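Local coordinates for manganese-dependent inorganic pyrophosphatase (Methanocaldococcus jannaschii, PDB 2EB0), which catalyses the manganese-dependent hydrolysis of inorganic pyrophosphate (diphosphate) to two phosphate ions, at residues Ser108-Ile113 / Ser142-Asp147; Thr12-Ser17 / Leu64-Glu69. All blocks are in the same frame, centred on the assembly; numbering follows the deposited sequence.

Interaction 1 of 2, residues Ser108-Ile113 / Ser142-Asp147; sequences STATVI and SAIISD. With MN (manganese (II) ion), chain E.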
loop_
_atom_site.group_PDB
_atom_site.type_symbol
_atom_site.label_atom_id
_atom_site.label_comp_id
_atom_site.label_asym_id
_atom_site.label_seq_id
_atom_site.Cartn_x
_atom_site.Cartn_y
_atom_site.Cartn_z
ATOM N N SER B 108 -9.782 5.073 -11.747
ATOM C CA SER B 108 -10.735 5.076 -10.650
ATOM C C SER B 108 -10.751 3.788 -9.867
ATOM O O SER B 108 -10.310 2.740 -10.352
ATOM C CB SER B 108 -12.150 5.316 -11.176
ATOM O OG SER B 108 -12.648 4.148 -11.813
ATOM N N THR B 109 -11.290 3.873 -8.654
ATOM C CA THR B 109 -11.405 2.706 -7.798
ATOM C C THR B 109 -12.375 1.726 -8.465
ATOM O O THR B 109 -12.226 0.504 -8.345
ATOM C CB THR B 109 -11.935 3.098 -6.411
ATOM O OG1 THR B 109 -11.052 4.067 -5.824
ATOM C CG2 THR B 109 -12.028 1.875 -5.509
ATOM N N ALA B 110 -13.354 2.273 -9.182
ATOM C CA ALA B 110 -14.349 1.464 -9.876
ATOM C C ALA B 110 -13.677 0.550 -10.906
ATOM O O ALA B 110 -14.065 -0.609 -11.061
ATOM C CB ALA B 110 -15.381 2.372 -10.553
ATOM N N THR B 111 -12.672 1.077 -11.603
ATOM C CA THR B 111 -11.928 0.311 -12.593
ATOM C C THR B 111 -11.288 -0.914 -11.948
ATOM O O THR B 111 -11.362 -2.017 -12.487
ATOM C CB THR B 111 -10.812 1.165 -13.235
ATOM O OG1 THR B 111 -11.397 2.295 -13.879
ATOM C CG2 THR B 111 -10.032 0.359 -14.280
ATOM N N VAL B 112 -10.658 -0.716 -10.793
ATOM C CA VAL B 112 -10.015 -1.803 -10.066
ATOM C C VAL B 112 -11.010 -2.917 -9.727
ATOM O O VAL B 112 -10.724 -4.104 -9.894
ATOM C CB VAL B 112 -9.422 -1.307 -8.737
ATOM C CG1 VAL B 112 -8.756 -2.467 -8.003
ATOM C CG2 VAL B 112 -8.439 -0.195 -8.992
ATOM N N ILE B 113 -12.170 -2.519 -9.220
ATOM C CA ILE B 113 -13.205 -3.465 -8.831
ATOM C C ILE B 113 -13.763 -4.228 -10.025
ATOM O O ILE B 113 -13.971 -5.442 -9.954
ATOM C CB ILE B 113 -14.352 -2.738 -8.097
ATOM C CG1 ILE B 113 -13.821 -2.139 -6.796
ATOM C CG2 ILE B 113 -15.498 -3.707 -7.803
ATOM C CD1 ILE B 113 -14.842 -1.317 -6.034
ATOM N N SER B 142 -20.336 4.950 -14.385
ATOM C CA SER B 142 -20.397 6.368 -14.051
ATOM C C SER B 142 -19.142 6.794 -13.289
ATOM O O SER B 142 -18.580 7.862 -13.540
ATOM C CB SER B 142 -21.634 6.649 -13.197
ATOM O OG SER B 142 -22.790 6.117 -13.813
ATOM N N ALA B 143 -18.711 5.948 -12.361
ATOM C CA ALA B 143 -17.530 6.234 -11.560
ATOM C C ALA B 143 -16.306 6.391 -12.448
ATOM O O ALA B 143 -15.522 7.321 -12.270
ATOM C CB ALA B 143 -17.300 5.115 -10.536
ATOM N N ILE B 144 -16.143 5.486 -13.407
ATOM C CA ILE B 144 -15.003 5.556 -14.306
ATOM C C ILE B 144 -15.037 6.853 -15.112
ATOM O O ILE B 144 -14.052 7.589 -15.157
ATOM C CB ILE B 144 -14.962 4.334 -15.259
ATOM C CG1 ILE B 144 -14.818 3.046 -14.430
ATOM C CG2 ILE B 144 -13.792 4.459 -16.218
ATOM C CD1 ILE B 144 -14.631 1.781 -15.241
ATOM N N ILE B 145 -16.179 7.140 -15.728
ATOM C CA ILE B 145 -16.329 8.350 -16.515
ATOM C C ILE B 145 -16.085 9.589 -15.659
ATOM O O ILE B 145 -15.425 10.536 -16.089
ATOM C CB ILE B 145 -17.738 8.450 -17.123
ATOM C CG1 ILE B 145 -17.885 7.422 -18.249
ATOM C CG2 ILE B 145 -17.996 9.879 -17.623
ATOM C CD1 ILE B 145 -19.313 7.208 -18.716
ATOM N N SER B 146 -16.629 9.580 -14.451
ATOM C CA SER B 146 -16.488 10.710 -13.556
ATOM C C SER B 146 -15.047 10.952 -13.164
ATOM O O SER B 146 -14.542 12.064 -13.273
ATOM C CB SER B 146 -17.318 10.486 -12.293
ATOM O OG SER B 146 -17.001 11.473 -11.326
ATOM N N ASP B 147 -14.382 9.899 -12.713
ATOM C CA ASP B 147 -13.002 10.017 -12.272
ATOM C C ASP B 147 -11.998 10.384 -13.365
ATOM O O ASP B 147 -11.031 11.102 -13.112
ATOM C CB ASP B 147 -12.585 8.725 -11.583
ATOM C CG ASP B 147 -12.295 8.928 -10.118
ATOM O OD1 ASP B 147 -13.023 9.710 -9.467
ATOM O OD2 ASP B 147 -11.344 8.306 -9.613
HETATM MN MN MN E . -11.477 7.885 -7.266
#
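In the DHH domain of this family II pyrophosphatase, the N-terminal turns of helix 109-118 meet the C-terminal part of helix 134-148 beside the metal site. The short axes approach to 8.5 Å with an angle of 141° between their directions, so the helices run obliquely antiparallel. The close approach is consistent with the small side chains here: Ala-110 CB lies only 3.3 Å from Ala-143 CB, closer than two methyl groups normally pack. Next to this pair, Ile-144 carries CG1 anti to its carbonyl carbon and continues extended to CD1, laying the longer branch across Thr-111 at about a right angle. Ile-144 CG1 is 3.5 Å from Thr-111 OG1, which packs there while hydrogen-bonded to Asp-160 OD1. Ser-108, at the N-cap position, sets OG near both its backbone N and its carbonyl carbon (chi1 75°). From there Ser-108 OG donates to Thr-111 OG1 over 3.0 Å while resting against Ile-144 CG1, so one hydroxyl bonds within the helix start and also packs against the neighbouring helix. On the metal side, Ser-108 CB meets Asp-147 CB at 3.5 Å. The Asp-147 side chain has a chi1 of -115°, away from a staggered position, and reaches the manganese of chain E, whose other protein ligands are Asp-13, Asp-66 and His-88. Asp-147 binds through one oxygen: its OD2 is 2.4 Å from MN of chain E, its OD1 3.3 Å.

Interaction 2 of 2, residues Thr12-Ser17 / Leu64-Glu69; sequences TDSIAS and LVDHSE. With MN (manganese (II) ion), chain E; MN (manganese (II) ion), chain F.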
loop_
_atom_site.group_PDB
_atom_site.type_symbol
_atom_site.label_atom_id
_atom_site.label_comp_id
_atom_site.label_asym_id
_atom_site.label_seq_id
_atom_site.Cartn_x
_atom_site.Cartn_y
_atom_site.Cartn_z
ATOM N N THR B 12 -18.486 10.604 -7.001
ATOM C CA THR B 12 -19.150 9.426 -7.525
ATOM C C THR B 12 -18.348 8.141 -7.377
ATOM O O THR B 12 -18.928 7.095 -7.096
ATOM C CB THR B 12 -19.512 9.625 -9.000
ATOM O OG1 THR B 12 -20.469 10.681 -9.097
ATOM C CG2 THR B 12 -20.098 8.343 -9.596
ATOM N N ASP B 13 -17.032 8.214 -7.570
ATOM C CA ASP B 13 -16.196 7.017 -7.446
ATOM C C ASP B 13 -16.326 6.468 -6.030
ATOM O O ASP B 13 -16.569 5.284 -5.845
ATOM C CB ASP B 13 -14.718 7.328 -7.737
ATOM C CG ASP B 13 -13.870 6.064 -7.886
ATOM O OD1 ASP B 13 -12.641 6.139 -7.706
ATOM O OD2 ASP B 13 -14.419 4.988 -8.193
ATOM N N SER B 14 -16.173 7.344 -5.039
ATOM C CA SER B 14 -16.282 6.966 -3.635
ATOM C C SER B 14 -17.624 6.320 -3.278
ATOM O O SER B 14 -17.671 5.370 -2.500
ATOM C CB SER B 14 -16.078 8.195 -2.741
ATOM O OG SER B 14 -14.737 8.293 -2.292
ATOM N N ILE B 15 -18.708 6.853 -3.838
ATOM C CA ILE B 15 -20.050 6.351 -3.562
ATOM C C ILE B 15 -20.306 5.024 -4.260
ATOM O O ILE B 15 -20.671 4.047 -3.612
ATOM C CB ILE B 15 -21.116 7.392 -3.985
ATOM C CG1 ILE B 15 -20.967 8.652 -3.121
ATOM C CG2 ILE B 15 -22.522 6.817 -3.861
ATOM C CD1 ILE B 15 -21.230 8.427 -1.640
ATOM N N ALA B 16 -20.105 4.995 -5.575
ATOM C CA ALA B 16 -20.301 3.785 -6.367
ATOM C C ALA B 16 -19.416 2.637 -5.882
ATOM O O ALA B 16 -19.887 1.517 -5.702
ATOM C CB ALA B 16 -20.014 4.076 -7.838
ATOM N N SER B 17 -18.131 2.910 -5.671
ATOM C CA SER B 17 -17.220 1.871 -5.203
ATOM C C SER B 17 -17.610 1.315 -3.838
ATOM O O SER B 17 -17.388 0.141 -3.558
ATOM C CB SER B 17 -15.789 2.400 -5.153
ATOM O OG SER B 17 -15.303 2.655 -6.461
ATOM N N LEU B 64 -11.908 0.652 3.570
ATOM C CA LEU B 64 -11.826 1.935 2.893
ATOM C C LEU B 64 -11.667 1.773 1.392
ATOM O O LEU B 64 -10.934 0.904 0.932
ATOM C CB LEU B 64 -10.646 2.734 3.434
ATOM C CG LEU B 64 -10.642 2.986 4.943
ATOM C CD1 LEU B 64 -9.356 3.716 5.326
ATOM C CD2 LEU B 64 -11.869 3.810 5.332
ATOM N N VAL B 65 -12.382 2.603 0.642
ATOM C CA VAL B 65 -12.284 2.612 -0.809
ATOM C C VAL B 65 -12.026 4.035 -1.255
ATOM O O VAL B 65 -12.502 4.984 -0.638
ATOM C CB VAL B 65 -13.578 2.142 -1.528
ATOM C CG1 VAL B 65 -13.749 0.644 -1.377
ATOM C CG2 VAL B 65 -14.791 2.896 -0.976
ATOM N N ASP B 66 -11.222 4.171 -2.300
ATOM C CA ASP B 66 -10.956 5.465 -2.891
ATOM C C ASP B 66 -10.154 6.461 -2.079
ATOM O O ASP B 66 -10.200 7.654 -2.365
ATOM C CB ASP B 66 -12.276 6.118 -3.276
ATOM C CG ASP B 66 -12.126 7.073 -4.422
ATOM O OD1 ASP B 66 -12.957 7.992 -4.532
ATOM O OD2 ASP B 66 -11.183 6.888 -5.223
ATOM N N HIS B 67 -9.451 5.996 -1.053
ATOM C CA HIS B 67 -8.630 6.894 -0.264
ATOM C C HIS B 67 -7.737 6.134 0.706
ATOM O O HIS B 67 -8.051 5.020 1.133
ATOM C CB HIS B 67 -9.486 7.943 0.473
ATOM C CG HIS B 67 -10.216 7.425 1.676
ATOM N ND1 HIS B 67 -11.260 6.529 1.590
ATOM C CD2 HIS B 67 -10.080 7.720 2.993
ATOM C CE1 HIS B 67 -11.737 6.296 2.802
ATOM N NE2 HIS B 67 -11.040 7.006 3.671
ATOM N N SER B 68 -6.606 6.750 1.021
ATOM C CA SER B 68 -5.623 6.170 1.916
ATOM C C SER B 68 -4.984 7.320 2.682
ATOM O O SER B 68 -3.772 7.358 2.874
ATOM C CB SER B 68 -4.564 5.428 1.099
ATOM O OG SER B 68 -3.578 4.854 1.937
ATOM N N GLU B 69 -5.810 8.268 3.101
ATOM C CA GLU B 69 -5.321 9.427 3.835
ATOM C C GLU B 69 -6.162 9.643 5.092
ATOM O O GLU B 69 -7.388 9.753 5.021
ATOM C CB GLU B 69 -5.381 10.673 2.949
ATOM C CG GLU B 69 -4.747 11.908 3.574
ATOM C CD GLU B 69 -3.226 11.931 3.439
ATOM O OE1 GLU B 69 -2.574 12.701 4.186
ATOM O OE2 GLU B 69 -2.688 11.189 2.579
HETATM MN MN MN E . -11.477 7.885 -7.266
HETATM MN MN MN F . -12.607 10.078 -4.942
#
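The dinuclear manganese site takes shape where the first turns of helix 12-25 face the loop leaving the C-terminal end of strand 61-65. Asp-66 bridges the two ions: its OD2 is 2.3 Å from MN of chain E and its OD1 is 2.2 Å from MN of chain F. Asp-13 has CG anti to its backbone N and puts OD1 2.1 Å from MN of chain E. The two carboxylate planes lie 70° apart, and Asp-13 OD1 approaches Asp-66 OD2 to 3.0 Å, a closeness explained by the shared cation. Ser-14 OG donates to the anti lone pair of Asp-66 OD1 over 2.9 Å, a second-shell bond that would help hold the bridging group. An alanine here would lose that bond and would probably leave the bridging carboxylate less firmly oriented. Asp-13 is likewise gripped by two donors, Thr-109 N at OD1 and Ser-17 OG, which meets Asp-13 OD2 from above the carboxylate plane at 3.0 Å. Farther from the metals, Ser-17 CB packs 4.3 Å from Val-65 CB. Completed by His-7, Asp-11, His-88 and Asp-147, this carboxylate-bridged manganese pair is typical of the family II pyrophosphatase active site in the DHH superfamily.

Both segments of interaction 2 precede those of interaction 1 in the chain, yet the centres of the two contacts lie only 10 Å apart and both touch the manganese of chain E. Interaction 2 joins helix 12-25 to the end of strand 61-65, a strand within the parallel sheet, and the loop that follows it; interaction 1 pairs two helices, 109-118 and 134-148. Thr-109 connects them: besides its backbone N, its side chain reaches across, with Thr-109 OG1 2.9 Å from Asp-66 OD2, a probable hydrogen bond. The start of helix 109-118 thus probably supplies second-shell donors to ligands from interaction 2, while helix 134-148 brings Asp-147, and one metal site unites sequence-distant parts of the DHH domain.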